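Local coordinates for cyclic nucleotide-binding protein (Brucella abortus biovar 1, PDB 5D1I) that is of unknown function but has the beta-barrel fold of cyclic nucleotide-binding domains and may take part in DNA-binding transcriptional regulation, at residues 58-72 with 101-115. Sequence-based numbering, arbitrary orientation.
Sequences DCAYIIVTGTITLFH and RLTGAVADVETEVIR
The F71 ring lies over the backbone of G104: G104 CA sits 3.8 Å from the ring centroid and 16° off its normal, which defines a CH-pi contact over the face. With chi1 at 58°, F71 CG stands between its backbone N and carbonyl carbon, turning the ring across the neighbouring strand, where CE2 also meets V106 CG1. This belongs to the cupin-type beta barrel of cyclic nucleotide-binding domains. Segments 58-72 and 101-115 pair antiparallel twice, 68-72 with 104-107 in one sheet and 59-63 with 111-115 in the other, joined through loops at one end of the barrel. Between the sheets, I68 spans the interior: CG2 packs on A105 CB, and CD1 reaches V113 CG1 at 4.2 Å. A classic beta bulge sets V64 and T65 opposite the single residue E112; E112 O takes a bond from V64 N (2.8 Å) and a weak one from T65 N. Beyond it, G66 has a positive phi, a conformation suited to glycine, and its CA passes 3.5 Å from T111 OG1. T69 OG1, on the strand, lies 2.7 Å from both D108 OD1 and D108 OD2, equidistant from the two carboxylate oxygens of this loop residue. R115 runs alongside Y61, its CG 3.6 Å from Y61 CE1, while its NE forms a salt bridge with E40. From the chain just before strand 104-107, R101, which also makes a cation-pi contact with F51, extends its guanidinium to strand 59-63 so that NH1 and NH2 share C59 O at the group's edge, each through a weak 135° bond.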
loop_
_atom_site.group_PDB
_atom_site.type_symbol
_atom_site.label_atom_id
_atom_site.label_comp_id
_atom_site.label_asym_id
_atom_site.label_seq_id
_atom_site.Cartn_x
_atom_site.Cartn_y
_atom_site.Cartn_z
ATOM N N ASP A 58 12.865 -6.291 -9.143
ATOM C CA ASP A 58 12.551 -5.316 -10.186
ATOM C C ASP A 58 11.050 -5.201 -10.418
ATOM O O ASP A 58 10.605 -4.642 -11.421
ATOM C CB ASP A 58 13.255 -5.681 -11.498
ATOM C CG ASP A 58 12.857 -7.053 -12.026
ATOM O OD1 ASP A 58 11.934 -7.684 -11.466
ATOM O OD2 ASP A 58 13.469 -7.503 -13.019
ATOM N N CYS A 59 10.269 -5.744 -9.493
ATOM C CA CYS A 59 8.823 -5.735 -9.648
ATOM C C CYS A 59 8.128 -5.915 -8.318
ATOM O O CYS A 59 8.719 -6.414 -7.360
ATOM C CB CYS A 59 8.379 -6.833 -10.615
ATOM S SG CYS A 59 8.638 -8.507 -9.983
ATOM N N ALA A 60 6.863 -5.514 -8.275
ATOM C CA ALA A 60 6.039 -5.671 -7.092
ATOM C C ALA A 60 4.902 -6.634 -7.375
ATOM O O ALA A 60 4.430 -6.741 -8.509
ATOM C CB ALA A 60 5.494 -4.323 -6.632
ATOM N N TYR A 61 4.474 -7.338 -6.337
ATOM C CA TYR A 61 3.352 -8.258 -6.433
ATOM C C TYR A 61 2.235 -7.794 -5.517
ATOM O O TYR A 61 2.471 -7.499 -4.349
ATOM C CB TYR A 61 3.772 -9.680 -6.051
ATOM C CG TYR A 61 4.862 -10.271 -6.914
ATOM C CD1 TYR A 61 4.549 -10.984 -8.064
ATOM C CD2 TYR A 61 6.203 -10.133 -6.573
ATOM C CE1 TYR A 61 5.536 -11.531 -8.857
ATOM C CE2 TYR A 61 7.199 -10.681 -7.362
ATOM C CZ TYR A 61 6.858 -11.377 -8.503
ATOM O OH TYR A 61 7.838 -11.930 -9.297
ATOM N N ILE A 62 1.017 -7.741 -6.041
ATOM C CA ILE A 62 -0.136 -7.416 -5.218
ATOM C C ILE A 62 -1.041 -8.633 -5.173
ATOM O O ILE A 62 -1.390 -9.190 -6.213
ATOM C CB ILE A 62 -0.919 -6.193 -5.752
ATOM C CG1 ILE A 62 -0.042 -4.936 -5.743
ATOM C CG2 ILE A 62 -2.160 -5.954 -4.921
ATOM C CD1 ILE A 62 0.770 -4.727 -7.005
ATOM N N ILE A 63 -1.399 -9.058 -3.967
ATOM C CA ILE A 63 -2.257 -10.226 -3.804
ATOM C C ILE A 63 -3.709 -9.881 -4.097
ATOM O O ILE A 63 -4.242 -8.910 -3.562
ATOM C CB ILE A 63 -2.160 -10.809 -2.386
ATOM C CG1 ILE A 63 -0.721 -11.206 -2.067
ATOM C CG2 ILE A 63 -3.084 -12.016 -2.239
ATOM C CD1 ILE A 63 -0.541 -11.740 -0.659
ATOM N N VAL A 64 -4.336 -10.678 -4.954
ATOM C CA VAL A 64 -5.756 -10.540 -5.241
ATOM C C VAL A 64 -6.553 -11.537 -4.407
ATOM O O VAL A 64 -7.429 -11.156 -3.634
ATOM C CB VAL A 64 -6.057 -10.757 -6.734
ATOM C CG1 VAL A 64 -7.556 -10.692 -6.995
ATOM C CG2 VAL A 64 -5.320 -9.728 -7.575
ATOM N N THR A 65 -6.246 -12.819 -4.572
ATOM C CA THR A 65 -6.839 -13.856 -3.736
ATOM C C THR A 65 -5.754 -14.807 -3.242
ATOM O O THR A 65 -4.754 -15.015 -3.922
ATOM C CB THR A 65 -7.922 -14.665 -4.487
ATOM O OG1 THR A 65 -7.340 -15.309 -5.626
ATOM C CG2 THR A 65 -9.059 -13.763 -4.941
ATOM N N GLY A 66 -5.953 -15.377 -2.058
ATOM C CA GLY A 66 -5.027 -16.366 -1.533
ATOM C C GLY A 66 -4.257 -15.904 -0.311
ATOM O O GLY A 66 -4.529 -14.841 0.249
ATOM N N THR A 67 -3.289 -16.714 0.104
ATOM C CA THR A 67 -2.501 -16.417 1.292
ATOM C C THR A 67 -1.031 -16.739 1.060
ATOM O O THR A 67 -0.682 -17.810 0.550
ATOM C CB THR A 67 -2.999 -17.209 2.524
ATOM O OG1 THR A 67 -4.411 -17.024 2.679
ATOM C CG2 THR A 67 -2.287 -16.743 3.784
ATOM N N ILE A 68 -0.176 -15.804 1.450
ATOM C CA ILE A 68 1.260 -15.952 1.313
ATOM C C ILE A 68 1.919 -15.777 2.675
ATOM O O ILE A 68 1.639 -14.812 3.384
ATOM C CB ILE A 68 1.833 -14.927 0.315
ATOM C CG1 ILE A 68 1.504 -15.340 -1.121
ATOM C CG2 ILE A 68 3.337 -14.765 0.496
ATOM C CD1 ILE A 68 1.871 -14.291 -2.153
ATOM N N THR A 69 2.774 -16.721 3.048
ATOM C CA THR A 69 3.550 -16.589 4.273
ATOM C C THR A 69 4.888 -15.911 3.995
ATOM O O THR A 69 5.646 -16.346 3.126
ATOM C CB THR A 69 3.794 -17.955 4.932
ATOM O OG1 THR A 69 2.553 -18.466 5.421
ATOM C CG2 THR A 69 4.765 -17.826 6.092
ATOM N N LEU A 70 5.158 -14.831 4.725
ATOM C CA LEU A 70 6.446 -14.154 4.663
ATOM C C LEU A 70 7.371 -14.750 5.708
ATOM O O LEU A 70 6.952 -15.003 6.835
ATOM C CB LEU A 70 6.289 -12.651 4.899
ATOM C CG LEU A 70 5.284 -11.903 4.025
ATOM C CD1 LEU A 70 5.312 -10.417 4.355
ATOM C CD2 LEU A 70 5.580 -12.131 2.550
ATOM N N PHE A 71 8.630 -14.971 5.349
ATOM C CA PHE A 71 9.550 -15.620 6.273
ATOM C C PHE A 71 10.986 -15.137 6.112
ATOM O O PHE A 71 11.338 -14.527 5.104
ATOM C CB PHE A 71 9.489 -17.146 6.096
ATOM C CG PHE A 71 9.816 -17.619 4.700
ATOM C CD1 PHE A 71 11.130 -17.857 4.321
ATOM C CD2 PHE A 71 8.810 -17.841 3.776
ATOM C CE1 PHE A 71 11.430 -18.298 3.041
ATOM C CE2 PHE A 71 9.104 -18.278 2.497
ATOM C CZ PHE A 71 10.413 -18.509 2.129
ATOM N N HIS A 72 11.805 -15.409 7.124
ATOM C CA HIS A 72 13.236 -15.155 7.045
ATOM C C HIS A 72 13.982 -16.476 6.967
ATOM O O HIS A 72 13.601 -17.440 7.625
ATOM C CB HIS A 72 13.722 -14.345 8.250
ATOM C CG HIS A 72 13.384 -12.889 8.176
ATOM N ND1 HIS A 72 13.740 -12.098 7.105
ATOM C CD2 HIS A 72 12.730 -12.079 9.041
ATOM C CE1 HIS A 72 13.314 -10.864 7.310
ATOM N NE2 HIS A 72 12.697 -10.825 8.478
ATOM N N ARG A 101 14.801 -8.353 -2.158
ATOM C CA ARG A 101 13.675 -8.910 -1.417
ATOM C C ARG A 101 13.972 -8.978 0.078
ATOM O O ARG A 101 14.885 -9.685 0.507
ATOM C CB ARG A 101 13.330 -10.300 -1.955
ATOM C CG ARG A 101 13.029 -10.317 -3.448
ATOM C CD ARG A 101 11.749 -9.540 -3.777
ATOM N NE ARG A 101 11.476 -9.548 -5.212
ATOM C CZ ARG A 101 10.484 -8.884 -5.797
ATOM N NH1 ARG A 101 9.656 -8.147 -5.075
ATOM N NH2 ARG A 101 10.324 -8.954 -7.114
ATOM N N LEU A 102 13.198 -8.236 0.866
ATOM C CA LEU A 102 13.419 -8.150 2.306
ATOM C C LEU A 102 13.120 -9.457 3.032
ATOM O O LEU A 102 13.690 -9.738 4.088
ATOM C CB LEU A 102 12.571 -7.031 2.906
ATOM C CG LEU A 102 12.980 -5.605 2.528
ATOM C CD1 LEU A 102 12.030 -4.597 3.163
ATOM C CD2 LEU A 102 14.414 -5.334 2.950
ATOM N N THR A 103 12.208 -10.246 2.479
ATOM C CA THR A 103 11.839 -11.525 3.081
ATOM C C THR A 103 11.715 -12.606 2.022
ATOM O O THR A 103 11.761 -12.325 0.826
ATOM C CB THR A 103 10.494 -11.448 3.821
ATOM O OG1 THR A 103 9.433 -11.537 2.861
ATOM C CG2 THR A 103 10.359 -10.140 4.598
ATOM N N GLY A 104 11.543 -13.844 2.467
ATOM C CA GLY A 104 11.093 -14.897 1.578
ATOM C C GLY A 104 9.580 -14.812 1.512
ATOM O O GLY A 104 8.962 -14.118 2.319
ATOM N N ALA A 105 8.984 -15.500 0.547
ATOM C CA ALA A 105 7.532 -15.529 0.406
ATOM C C ALA A 105 7.100 -16.813 -0.282
ATOM O O ALA A 105 7.618 -17.153 -1.341
ATOM C CB ALA A 105 7.046 -14.325 -0.374
ATOM N N VAL A 106 6.152 -17.520 0.323
ATOM C CA VAL A 106 5.626 -18.752 -0.249
ATOM C C VAL A 106 4.102 -18.753 -0.173
ATOM O O VAL A 106 3.520 -18.315 0.820
ATOM C CB VAL A 106 6.198 -19.998 0.474
ATOM C CG1 VAL A 106 5.839 -19.978 1.953
ATOM C CG2 VAL A 106 5.709 -21.286 -0.181
ATOM N N ALA A 107 3.457 -19.221 -1.236
ATOM C CA ALA A 107 2.006 -19.346 -1.247
ATOM C C ALA A 107 1.568 -20.493 -0.349
ATOM O O ALA A 107 1.994 -21.630 -0.542
ATOM C CB ALA A 107 1.500 -19.564 -2.666
ATOM N N ASP A 108 0.722 -20.190 0.633
ATOM C CA ASP A 108 0.164 -21.215 1.513
ATOM C C ASP A 108 -0.901 -22.019 0.789
ATOM O O ASP A 108 -0.993 -23.234 0.936
ATOM C CB ASP A 108 -0.437 -20.587 2.770
ATOM C CG ASP A 108 0.576 -19.792 3.563
ATOM O OD1 ASP A 108 1.779 -20.111 3.480
ATOM O OD2 ASP A 108 0.174 -18.848 4.272
ATOM N N VAL A 109 -1.724 -21.317 0.022
ATOM C CA VAL A 109 -2.768 -21.937 -0.780
ATOM C C VAL A 109 -2.666 -21.371 -2.187
ATOM O O VAL A 109 -1.849 -20.476 -2.429
ATOM C CB VAL A 109 -4.167 -21.670 -0.204
ATOM C CG1 VAL A 109 -4.299 -22.287 1.181
ATOM C CG2 VAL A 109 -4.435 -20.174 -0.152
ATOM N N GLU A 110 -3.478 -21.880 -3.111
ATOM C CA GLU A 110 -3.495 -21.319 -4.458
ATOM C C GLU A 110 -3.774 -19.827 -4.364
ATOM O O GLU A 110 -4.764 -19.410 -3.769
ATOM C CB GLU A 110 -4.532 -21.995 -5.350
ATOM C CG GLU A 110 -4.538 -21.423 -6.759
ATOM C CD GLU A 110 -5.517 -22.120 -7.674
ATOM O OE1 GLU A 110 -5.143 -23.158 -8.254
ATOM O OE2 GLU A 110 -6.655 -21.627 -7.814
ATOM N N THR A 111 -2.877 -19.033 -4.936
ATOM C CA THR A 111 -2.881 -17.589 -4.736
ATOM C C THR A 111 -2.719 -16.859 -6.061
ATOM O O THR A 111 -1.882 -17.227 -6.887
ATOM C CB THR A 111 -1.756 -17.167 -3.764
ATOM O OG1 THR A 111 -1.989 -17.770 -2.487
ATOM C CG2 THR A 111 -1.693 -15.651 -3.601
ATOM N N GLU A 112 -3.533 -15.832 -6.265
ATOM C CA GLU A 112 -3.461 -15.044 -7.481
ATOM C C GLU A 112 -2.903 -13.670 -7.181
ATOM O O GLU A 112 -3.400 -12.964 -6.300
ATOM C CB GLU A 112 -4.835 -14.929 -8.139
ATOM C CG GLU A 112 -4.852 -13.992 -9.326
ATOM C CD GLU A 112 -5.949 -14.325 -10.313
ATOM O OE1 GLU A 112 -6.422 -13.398 -11.002
ATOM O OE2 GLU A 112 -6.327 -15.511 -10.410
ATOM N N VAL A 113 -1.860 -13.297 -7.911
ATOM C CA VAL A 113 -1.204 -12.018 -7.696
ATOM C C VAL A 113 -1.135 -11.201 -8.978
ATOM O O VAL A 113 -1.157 -11.740 -10.084
ATOM C CB VAL A 113 0.226 -12.193 -7.142
ATOM C CG1 VAL A 113 0.201 -12.868 -5.776
ATOM C CG2 VAL A 113 1.087 -12.980 -8.120
ATOM N N ILE A 114 -1.060 -9.890 -8.806
ATOM C CA ILE A 114 -0.828 -8.963 -9.897
ATOM C C ILE A 114 0.633 -8.534 -9.856
ATOM O O ILE A 114 1.093 -8.024 -8.836
ATOM C CB ILE A 114 -1.743 -7.732 -9.785
ATOM C CG1 ILE A 114 -3.181 -8.100 -10.149
ATOM C CG2 ILE A 114 -1.235 -6.606 -10.655
ATOM C CD1 ILE A 114 -4.181 -7.007 -9.845
ATOM N N ARG A 115 1.370 -8.758 -10.940
ATOM C CA ARG A 115 2.773 -8.362 -10.975
ATOM C C ARG A 115 2.966 -7.052 -11.724
ATOM O O ARG A 115 2.608 -6.935 -12.894
ATOM C CB ARG A 115 3.637 -9.445 -11.618
ATOM C CG ARG A 115 5.128 -9.145 -11.546
ATOM C CD ARG A 115 5.950 -10.137 -12.367
ATOM N NE ARG A 115 5.872 -9.855 -13.795
ATOM C CZ ARG A 115 6.765 -9.129 -14.463
ATOM N NH1 ARG A 115 7.817 -8.621 -13.833
ATOM N NH2 ARG A 115 6.613 -8.916 -15.763
HETATM O O HOH W 1 -6.518 -17.687 -5.241
#